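Local coordinates for oxidoreductase protein (Agrobacterium radiobacter, PDB 5UI9), which binds NAD in a Rossmann domain and probably catalyses NAD-dependent oxidation or reduction of a small hydroxy acid, as a member of the GFO/IDH/MocA family, at residues M122-F127 against L296-H301; R128-I133 against H289-S294; Q259-E264 against D275-L280. One frame throughout, in Å; residues are numbered along the deposited sequence.

Contact 1 (M122-F127 against L296-H301); sequences MVHENF and LAIQQH. With NAD (nicotinamide-adenine-dinucleotide), chain C.
Ile298 meets the flat of the His124 imidazole: its CG2 methyl lies over one ring face, 3.7 Å from the ring centroid and displaced toward CE1, a CH-pi contact. The branched isoleucine serves three neighbours at once. CG1 touches Met122 CE at 3.7 Å, and CD1 reaches the backbone at Glu125 N (3.5 Å), where the chain makes an inverse gamma turn centred on His124. Met122 is extended until chi3 (78°) bends its methyl toward Ile298, while its SD comes to the edge of the His301 ring. These residues join strand 121-124, an outermost strand of the parallel Rossmann sheet, to helix 289-308; strand residues 122-124 and helix residues 296-301 run nearly antiparallel (166°). Gln299 approaches the imidazole at its edge rather than its face; its amide stands almost perpendicular to the ring, and one water bridges Gln299 OE1 and His124 ND1. Gln299 NE2 is held by the backbone oxygen of Gln20. On the other ring nitrogen, Asn126 ND2 donates to His124 NE2 (3.0 Å) close to the imidazole plane, so the ring's rotation is fixed from both sides. Asparagine suits this place because its amide also pairs with the carboxamide of NAD: NAD N7N donates to Asn126 OD1 at 3.1 Å and 165°, whereas Asn126 ND2 gives NAD O7N a weak, bent bond.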
# COMPACT_ATOMS: atom_id res chain seq x y z
N MET A 122 5.16 6.43 -30.87
CA MET A 122 4.37 5.85 -29.79
C MET A 122 5.21 4.82 -29.06
O MET A 122 5.89 4.01 -29.68
CB MET A 122 3.11 5.16 -30.33
CG MET A 122 2.18 4.67 -29.22
SD MET A 122 0.74 3.75 -29.79
CE MET A 122 1.45 2.16 -30.17
N VAL A 123 5.15 4.85 -27.73
CA VAL A 123 5.72 3.78 -26.93
C VAL A 123 4.68 2.67 -26.81
O VAL A 123 3.51 2.94 -26.51
CB VAL A 123 6.18 4.28 -25.54
CG1 VAL A 123 6.78 3.13 -24.71
CG2 VAL A 123 7.18 5.41 -25.72
N HIS A 124 5.10 1.44 -27.08
CA HIS A 124 4.21 0.30 -26.89
C HIS A 124 4.13 0.07 -25.37
O HIS A 124 4.89 -0.73 -24.81
CB HIS A 124 4.68 -0.93 -27.66
CG HIS A 124 3.68 -2.05 -27.68
ND1 HIS A 124 3.19 -2.59 -28.86
CD2 HIS A 124 3.08 -2.75 -26.68
CE1 HIS A 124 2.35 -3.56 -28.58
NE2 HIS A 124 2.25 -3.67 -27.26
N GLU A 125 3.24 0.81 -24.73
CA GLU A 125 2.98 0.70 -23.30
C GLU A 125 1.54 0.21 -23.14
O GLU A 125 0.60 1.02 -23.14
CB GLU A 125 3.22 2.07 -22.65
CG GLU A 125 2.94 2.14 -21.16
CD GLU A 125 3.48 0.95 -20.39
OE1 GLU A 125 4.72 0.80 -20.31
OE2 GLU A 125 2.66 0.15 -19.90
N ASN A 126 1.38 -1.11 -23.02
CA ASN A 126 0.07 -1.77 -23.24
C ASN A 126 -0.76 -2.07 -21.99
O ASN A 126 -1.92 -2.46 -22.10
CB ASN A 126 0.21 -3.02 -24.16
CG ASN A 126 1.16 -4.09 -23.62
OD1 ASN A 126 1.32 -4.26 -22.41
ND2 ASN A 126 1.78 -4.83 -24.53
N PHE A 127 -0.20 -1.84 -20.80
CA PHE A 127 -0.92 -2.17 -19.54
C PHE A 127 -2.15 -1.30 -19.34
O PHE A 127 -3.21 -1.82 -19.02
CB PHE A 127 0.01 -2.11 -18.32
CG PHE A 127 0.66 -3.42 -17.99
CD1 PHE A 127 1.38 -4.11 -18.95
CD2 PHE A 127 0.55 -3.96 -16.71
CE1 PHE A 127 1.97 -5.33 -18.65
CE2 PHE A 127 1.15 -5.17 -16.40
CZ PHE A 127 1.86 -5.86 -17.37
N LEU A 296 -3.32 -6.02 -29.21
CA LEU A 296 -4.25 -5.69 -30.30
C LEU A 296 -4.85 -4.29 -30.13
O LEU A 296 -4.87 -3.51 -31.10
CB LEU A 296 -5.35 -6.75 -30.43
CG LEU A 296 -6.43 -6.50 -31.50
CD1 LEU A 296 -5.80 -6.33 -32.87
CD2 LEU A 296 -7.45 -7.62 -31.52
N ALA A 297 -5.31 -3.97 -28.92
CA ALA A 297 -5.91 -2.67 -28.61
C ALA A 297 -4.97 -1.51 -28.94
O ALA A 297 -5.36 -0.57 -29.63
CB ALA A 297 -6.34 -2.60 -27.14
N ILE A 298 -3.72 -1.59 -28.46
CA ILE A 298 -2.76 -0.51 -28.69
C ILE A 298 -2.33 -0.43 -30.16
O ILE A 298 -2.10 0.66 -30.67
CB ILE A 298 -1.54 -0.56 -27.73
CG1 ILE A 298 -0.92 0.83 -27.59
CG2 ILE A 298 -0.51 -1.58 -28.18
CD1 ILE A 298 0.29 0.89 -26.68
N GLN A 299 -2.21 -1.58 -30.84
CA GLN A 299 -1.83 -1.58 -32.26
C GLN A 299 -2.97 -1.12 -33.18
O GLN A 299 -2.71 -0.46 -34.19
CB GLN A 299 -1.26 -2.95 -32.66
CG GLN A 299 0.12 -3.17 -32.02
CD GLN A 299 0.79 -4.50 -32.37
OE1 GLN A 299 1.87 -4.77 -31.85
NE2 GLN A 299 0.17 -5.30 -33.24
N GLN A 300 -4.22 -1.42 -32.83
CA GLN A 300 -5.38 -0.81 -33.51
C GLN A 300 -5.44 0.70 -33.24
O GLN A 300 -5.75 1.48 -34.15
CB GLN A 300 -6.71 -1.45 -33.09
CG GLN A 300 -7.89 -1.06 -33.98
CD GLN A 300 -7.74 -1.57 -35.39
OE1 GLN A 300 -7.78 -2.77 -35.62
NE2 GLN A 300 -7.55 -0.66 -36.35
N HIS A 301 -5.16 1.08 -32.00
CA HIS A 301 -5.12 2.50 -31.61
C HIS A 301 -4.08 3.25 -32.45
O HIS A 301 -4.41 4.28 -33.05
CB HIS A 301 -4.85 2.63 -30.11
CG HIS A 301 -4.61 4.03 -29.65
ND1 HIS A 301 -5.63 4.93 -29.41
CD2 HIS A 301 -3.46 4.69 -29.34
CE1 HIS A 301 -5.12 6.08 -29.00
NE2 HIS A 301 -3.81 5.95 -28.94
PA NAD C . 14.04 -11.00 -26.92
O1A NAD C . 15.51 -10.96 -26.58
O2A NAD C . 13.27 -12.29 -26.84
O5B NAD C . 13.86 -10.41 -28.40
C5B NAD C . 14.65 -9.35 -28.92
C4B NAD C . 14.97 -9.69 -30.36
O4B NAD C . 15.50 -8.54 -31.00
C3B NAD C . 16.01 -10.79 -30.49
O3B NAD C . 15.53 -11.80 -31.39
C2B NAD C . 17.26 -10.10 -31.02
O2B NAD C . 17.99 -10.93 -31.92
C1B NAD C . 16.68 -8.88 -31.73
N9A NAD C . 17.52 -7.66 -31.80
C8A NAD C . 18.16 -7.04 -30.79
N7A NAD C . 18.79 -5.92 -31.26
C5A NAD C . 18.54 -5.82 -32.57
C6A NAD C . 18.88 -4.90 -33.69
N6A NAD C . 19.66 -3.81 -33.48
N1A NAD C . 18.40 -5.17 -34.92
C2A NAD C . 17.62 -6.25 -35.17
N3A NAD C . 17.27 -7.13 -34.21
C4A NAD C . 17.69 -6.97 -32.92
O3 NAD C . 13.30 -9.88 -26.04
PN NAD C . 11.73 -9.92 -25.66
O1N NAD C . 11.52 -10.77 -24.44
O2N NAD C . 10.93 -10.21 -26.91
O5D NAD C . 11.55 -8.40 -25.21
C5D NAD C . 11.75 -7.35 -26.15
C4D NAD C . 11.19 -6.07 -25.57
O4D NAD C . 9.79 -6.26 -25.34
C3D NAD C . 11.83 -5.72 -24.23
O3D NAD C . 12.20 -4.34 -24.23
C2D NAD C . 10.76 -6.01 -23.20
O2D NAD C . 10.77 -5.10 -22.10
C1D NAD C . 9.46 -5.88 -24.00
N1N NAD C . 8.31 -6.65 -23.51
C2N NAD C . 7.13 -6.01 -23.44
C3N NAD C . 5.98 -6.63 -22.99
C7N NAD C . 4.70 -5.83 -22.94
O7N NAD C . 4.51 -4.97 -23.80
N7N NAD C . 3.80 -6.06 -21.98
C4N NAD C . 6.05 -7.97 -22.61
C5N NAD C . 7.28 -8.64 -22.69
C6N NAD C . 8.40 -7.95 -23.15
O HOH W 1 3.36 -2.34 -31.54

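Contact 2 (R128-I133 against H289-S294); sequences RWQTPI and HNIQES
Thr131 and Glu293 meet across the contact through a hydrogen bond. The threonine hydroxyl, OG1, donates to Glu293 OE1 at 3.1 Å and meets that oxygen from well above the carboxylate plane, 55° out of it. Glu293 reaches across because its chain is fully extended, with CG opposite the backbone N (chi1 -174°), and the length of the glutamate chain carries the carboxylate over to Thr131 OG1. Its other oxygen, OE2, accepts from Gln279. A water lies between the same partners, accepting from Thr131 N at 3.0 Å and donating to Asn290 OD1 and Glu293 OE1. The first-turn amide of helix 131-141 is thereby satisfied through solvent.

Asn290 points its CB toward the other segment and lays its amide across the side chain of Gln130 at about a right angle. Asn290 OD1 lies 3.5 Å from Gln130 CB, and the edge of Pro132 passes beside the same amide. Farther along the helix, Ser294 turns OG back between its own N and carbonyl carbon (chi1 75°), where it donates to Ile291 O at 2.6 Å. That leaves its CB to rest 3.7 Å from Trp129 C, and a residue this small lets the loop backbone come close. Gln130 occupies the N-cap position of helix 131-141, so the contact packs the start of that helix against the first turns of helix 289-308, beside the pocket where Ile291 touches both NAD and the bound dihydroxy acid.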
# COMPACT_ATOMS: atom_id res chain seq x y z
N ARG A 128 -2.04 0.00 -19.60
CA ARG A 128 -3.21 0.90 -19.55
C ARG A 128 -4.31 0.53 -20.57
O ARG A 128 -5.46 0.94 -20.41
CB ARG A 128 -2.80 2.37 -19.72
CG ARG A 128 -2.32 2.75 -21.12
CD ARG A 128 -2.42 4.24 -21.36
NE ARG A 128 -1.41 4.98 -20.60
CZ ARG A 128 -1.23 6.30 -20.66
NH1 ARG A 128 -1.98 7.06 -21.45
NH2 ARG A 128 -0.27 6.86 -19.94
N TRP A 129 -3.94 -0.20 -21.62
CA TRP A 129 -4.89 -0.70 -22.63
C TRP A 129 -5.56 -2.04 -22.29
O TRP A 129 -6.38 -2.52 -23.07
CB TRP A 129 -4.20 -0.77 -24.01
CG TRP A 129 -3.99 0.58 -24.59
CD1 TRP A 129 -2.83 1.31 -24.59
CD2 TRP A 129 -4.97 1.38 -25.24
NE1 TRP A 129 -3.04 2.52 -25.21
CE2 TRP A 129 -4.35 2.59 -25.62
CE3 TRP A 129 -6.33 1.20 -25.54
CZ2 TRP A 129 -5.03 3.61 -26.29
CZ3 TRP A 129 -7.02 2.22 -26.21
CH2 TRP A 129 -6.36 3.41 -26.58
N GLN A 130 -5.25 -2.62 -21.13
CA GLN A 130 -5.95 -3.81 -20.63
C GLN A 130 -7.39 -3.44 -20.28
O GLN A 130 -7.65 -2.37 -19.71
CB GLN A 130 -5.26 -4.38 -19.38
CG GLN A 130 -3.87 -4.97 -19.61
CD GLN A 130 -3.11 -5.27 -18.31
OE1 GLN A 130 -1.92 -5.60 -18.34
NE2 GLN A 130 -3.80 -5.15 -17.17
N THR A 131 -8.33 -4.32 -20.61
CA THR A 131 -9.75 -4.10 -20.32
C THR A 131 -10.06 -3.68 -18.86
O THR A 131 -10.76 -2.70 -18.65
CB THR A 131 -10.58 -5.34 -20.73
OG1 THR A 131 -10.39 -5.58 -22.12
CG2 THR A 131 -12.08 -5.13 -20.45
N PRO A 132 -9.52 -4.39 -17.85
CA PRO A 132 -9.81 -3.97 -16.47
C PRO A 132 -9.30 -2.57 -16.11
O PRO A 132 -9.95 -1.87 -15.33
CB PRO A 132 -9.12 -5.04 -15.61
CG PRO A 132 -8.15 -5.70 -16.52
CD PRO A 132 -8.78 -5.67 -17.87
N ILE A 133 -8.17 -2.17 -16.68
CA ILE A 133 -7.61 -0.83 -16.41
C ILE A 133 -8.44 0.25 -17.10
O ILE A 133 -8.65 1.33 -16.55
CB ILE A 133 -6.13 -0.70 -16.86
CG1 ILE A 133 -5.26 -1.86 -16.34
CG2 ILE A 133 -5.56 0.65 -16.45
CD1 ILE A 133 -5.38 -2.14 -14.87
N HIS A 289 -3.03 -13.90 -21.76
CA HIS A 289 -4.18 -13.44 -22.54
C HIS A 289 -4.61 -11.98 -22.31
O HIS A 289 -4.98 -11.30 -23.27
CB HIS A 289 -5.35 -14.43 -22.46
CG HIS A 289 -5.91 -14.64 -21.09
ND1 HIS A 289 -7.17 -14.21 -20.74
CD2 HIS A 289 -5.41 -15.28 -20.01
CE1 HIS A 289 -7.41 -14.55 -19.48
NE2 HIS A 289 -6.36 -15.20 -19.02
N ASN A 290 -4.53 -11.50 -21.07
CA ASN A 290 -4.86 -10.11 -20.77
C ASN A 290 -3.91 -9.15 -21.50
O ASN A 290 -4.37 -8.18 -22.11
CB ASN A 290 -4.81 -9.86 -19.25
CG ASN A 290 -5.29 -8.47 -18.85
OD1 ASN A 290 -5.95 -7.76 -19.62
ND2 ASN A 290 -4.95 -8.07 -17.63
N ILE A 291 -2.61 -9.43 -21.43
CA ILE A 291 -1.58 -8.62 -22.11
C ILE A 291 -1.77 -8.73 -23.62
O ILE A 291 -1.70 -7.73 -24.35
CB ILE A 291 -0.15 -9.05 -21.69
CG1 ILE A 291 0.10 -8.69 -20.21
CG2 ILE A 291 0.92 -8.40 -22.58
CD1 ILE A 291 1.40 -9.24 -19.65
N GLN A 292 -2.00 -9.96 -24.09
CA GLN A 292 -2.18 -10.22 -25.51
C GLN A 292 -3.34 -9.45 -26.14
O GLN A 292 -3.20 -8.91 -27.24
CB GLN A 292 -2.29 -11.72 -25.75
CG GLN A 292 -0.95 -12.43 -25.58
CD GLN A 292 -1.07 -13.94 -25.51
OE1 GLN A 292 -1.96 -14.48 -24.86
NE2 GLN A 292 -0.15 -14.63 -26.18
N GLU A 293 -4.48 -9.37 -25.44
CA GLU A 293 -5.59 -8.53 -25.88
C GLU A 293 -5.16 -7.06 -25.99
O GLU A 293 -5.52 -6.39 -26.96
CB GLU A 293 -6.80 -8.61 -24.94
CG GLU A 293 -8.02 -7.85 -25.46
CD GLU A 293 -9.21 -7.87 -24.53
OE1 GLU A 293 -9.06 -8.13 -23.32
OE2 GLU A 293 -10.34 -7.63 -25.00
N SER A 294 -4.42 -6.58 -25.00
CA SER A 294 -4.01 -5.17 -24.98
C SER A 294 -3.03 -4.81 -26.10
O SER A 294 -2.96 -3.66 -26.51
CB SER A 294 -3.42 -4.80 -23.61
OG SER A 294 -2.12 -5.32 -23.43
O HOH W 2 -7.27 -6.78 -21.88

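Contact 3 (Q259-E264 against D275-L280)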
# COMPACT_ATOMS: atom_id res chain seq x y z
N GLN A 259 -8.44 -9.51 -7.42
CA GLN A 259 -8.03 -10.73 -8.15
C GLN A 259 -9.20 -11.37 -8.91
O GLN A 259 -10.31 -11.42 -8.41
CB GLN A 259 -7.40 -11.74 -7.16
CG GLN A 259 -7.40 -13.22 -7.55
CD GLN A 259 -6.14 -13.66 -8.28
OE1 GLN A 259 -5.08 -13.79 -7.66
NE2 GLN A 259 -6.26 -13.93 -9.58
N GLY A 260 -8.92 -11.88 -10.11
CA GLY A 260 -9.94 -12.47 -10.98
C GLY A 260 -10.76 -11.44 -11.73
O GLY A 260 -11.86 -11.75 -12.19
N TYR A 261 -10.24 -10.22 -11.84
CA TYR A 261 -10.87 -9.11 -12.57
C TYR A 261 -12.24 -8.69 -12.04
O TYR A 261 -13.10 -8.23 -12.80
CB TYR A 261 -10.95 -9.42 -14.07
CG TYR A 261 -9.63 -9.86 -14.64
CD1 TYR A 261 -8.62 -8.94 -14.85
CD2 TYR A 261 -9.38 -11.20 -14.96
CE1 TYR A 261 -7.40 -9.32 -15.38
CE2 TYR A 261 -8.15 -11.60 -15.48
CZ TYR A 261 -7.17 -10.65 -15.70
OH TYR A 261 -5.94 -11.01 -16.21
N ARG A 262 -12.44 -8.83 -10.74
CA ARG A 262 -13.68 -8.41 -10.11
C ARG A 262 -13.59 -6.92 -9.78
O ARG A 262 -12.66 -6.49 -9.12
CB ARG A 262 -13.93 -9.23 -8.85
CG ARG A 262 -15.31 -9.00 -8.25
CD ARG A 262 -15.74 -10.13 -7.34
NE ARG A 262 -15.09 -10.08 -6.02
CZ ARG A 262 -15.44 -9.28 -5.01
NH1 ARG A 262 -16.45 -8.42 -5.13
NH2 ARG A 262 -14.77 -9.34 -3.86
N LEU A 263 -14.58 -6.16 -10.23
CA LEU A 263 -14.59 -4.70 -10.10
C LEU A 263 -15.75 -4.26 -9.22
O LEU A 263 -16.91 -4.30 -9.64
CB LEU A 263 -14.68 -4.06 -11.50
CG LEU A 263 -14.73 -2.54 -11.63
CD1 LEU A 263 -13.55 -1.89 -10.93
CD2 LEU A 263 -14.75 -2.16 -13.10
N GLU A 264 -15.43 -3.85 -7.99
CA GLU A 264 -16.41 -3.32 -7.04
C GLU A 264 -16.40 -1.81 -7.07
O GLU A 264 -15.37 -1.19 -6.81
CB GLU A 264 -16.08 -3.75 -5.61
CG GLU A 264 -16.88 -4.92 -5.11
CD GLU A 264 -16.56 -5.26 -3.66
OE1 GLU A 264 -16.42 -4.33 -2.83
OE2 GLU A 264 -16.44 -6.46 -3.36
N ASP A 275 -17.72 -7.91 -13.85
CA ASP A 275 -16.68 -8.79 -14.34
C ASP A 275 -15.90 -8.04 -15.43
O ASP A 275 -16.37 -7.90 -16.56
CB ASP A 275 -17.30 -10.08 -14.89
CG ASP A 275 -16.25 -11.09 -15.35
OD1 ASP A 275 -15.04 -10.81 -15.27
OD2 ASP A 275 -16.66 -12.19 -15.80
N ALA A 276 -14.70 -7.58 -15.08
CA ALA A 276 -13.84 -6.84 -16.00
C ALA A 276 -12.80 -7.73 -16.68
O ALA A 276 -11.72 -7.26 -17.06
CB ALA A 276 -13.17 -5.69 -15.25
N SER A 277 -13.12 -9.02 -16.86
CA SER A 277 -12.19 -9.98 -17.45
C SER A 277 -11.83 -9.62 -18.89
O SER A 277 -12.64 -9.03 -19.61
CB SER A 277 -12.77 -11.38 -17.44
OG SER A 277 -12.84 -11.88 -16.12
N PRO A 278 -10.62 -10.01 -19.32
CA PRO A 278 -10.25 -9.78 -20.70
C PRO A 278 -10.85 -10.84 -21.60
O PRO A 278 -11.25 -11.91 -21.15
CB PRO A 278 -8.73 -9.91 -20.66
CG PRO A 278 -8.50 -10.94 -19.62
CD PRO A 278 -9.56 -10.71 -18.58
N GLN A 279 -10.92 -10.51 -22.88
CA GLN A 279 -11.27 -11.47 -23.90
C GLN A 279 -10.13 -12.46 -24.08
O GLN A 279 -9.00 -12.23 -23.62
CB GLN A 279 -11.54 -10.74 -25.23
CG GLN A 279 -12.76 -9.83 -25.18
CD GLN A 279 -13.07 -9.21 -26.54
OE1 GLN A 279 -14.13 -9.43 -27.12
NE2 GLN A 279 -12.12 -8.44 -27.05
N LEU A 280 -10.44 -13.56 -24.76
CA LEU A 280 -9.46 -14.56 -25.10
C LEU A 280 -9.39 -14.64 -26.62
O LEU A 280 -10.27 -15.23 -27.26
CB LEU A 280 -9.85 -15.91 -24.48
CG LEU A 280 -8.85 -17.06 -24.63
CD1 LEU A 280 -7.51 -16.72 -23.98
CD2 LEU A 280 -9.45 -18.32 -24.02
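Tyr261 packs against Ala276, Ser277 and Pro278 at the outer end of the large mixed sheet, as one of the two residues of a G1 beta bulge, where Tyr261 and Arg262 both face Ser258. Strands 262-266 and 271-275 run antiparallel here, and Arg262 and Asp275 form a non-hydrogen-bonded pair. Next to that pair, Ala276 N donates to Tyr261 O at 2.9 Å.

From the tyrosine backbone, CB lies against the peptide joining Ala276 to Ser277, 3.6 Å from Ser277 N. CG comes next, close to Ser277 CA. With CG opposite the carbonyl carbon (chi1 -51°), the ring is carried out along the departing chain. CD2 meets both Ser277 OG and Pro278 CD, while CD1 is only loosely near Ala276 O. Tyr261 CE2 approaches Pro278 CD to 3.5 Å; CE1 is also near that atom, though more loosely, and CZ touches CD and CG of the same proline. Pro278 CD thus stands over one face of the ring, 16° off its normal, in a CH-pi contact. Proline fits well, since its rigid ring presents a CH2 group to the aromatic face. At the tip, the phenol reaches the neighbourhood of Asn290 on helix 289-308.

The opposing chain is shaped by an Asx turn: Asp275 OD1 accepts from Ser277 N at 3.1 Å and, through its syn lone pair, from Ser277 OG at 2.6 Å.

In the fold
Contacts 1 and 2 lie side by side, their centres about 10 Å apart, and share helix 289-308: residues 289-294 serve contact 2 and 296-301 contact 1. On the other side, the chain runs from strand 121-124 through a short loop into helix 131-141, whose first turn is in contact 2. The centre of contact 3 lies about 10 Å from that of contact 2 and about 20 Å from that of contact 1; both its segments fall between residues 133 and 289 in sequence. Contacts 2 and 3 meet where Gln279 probably bonds to Glu293. The series thus leads from the Rossmann sheet, beside NAD, along one helix to the edge of the mixed sheet, tying the nucleotide-binding and C-terminal parts together.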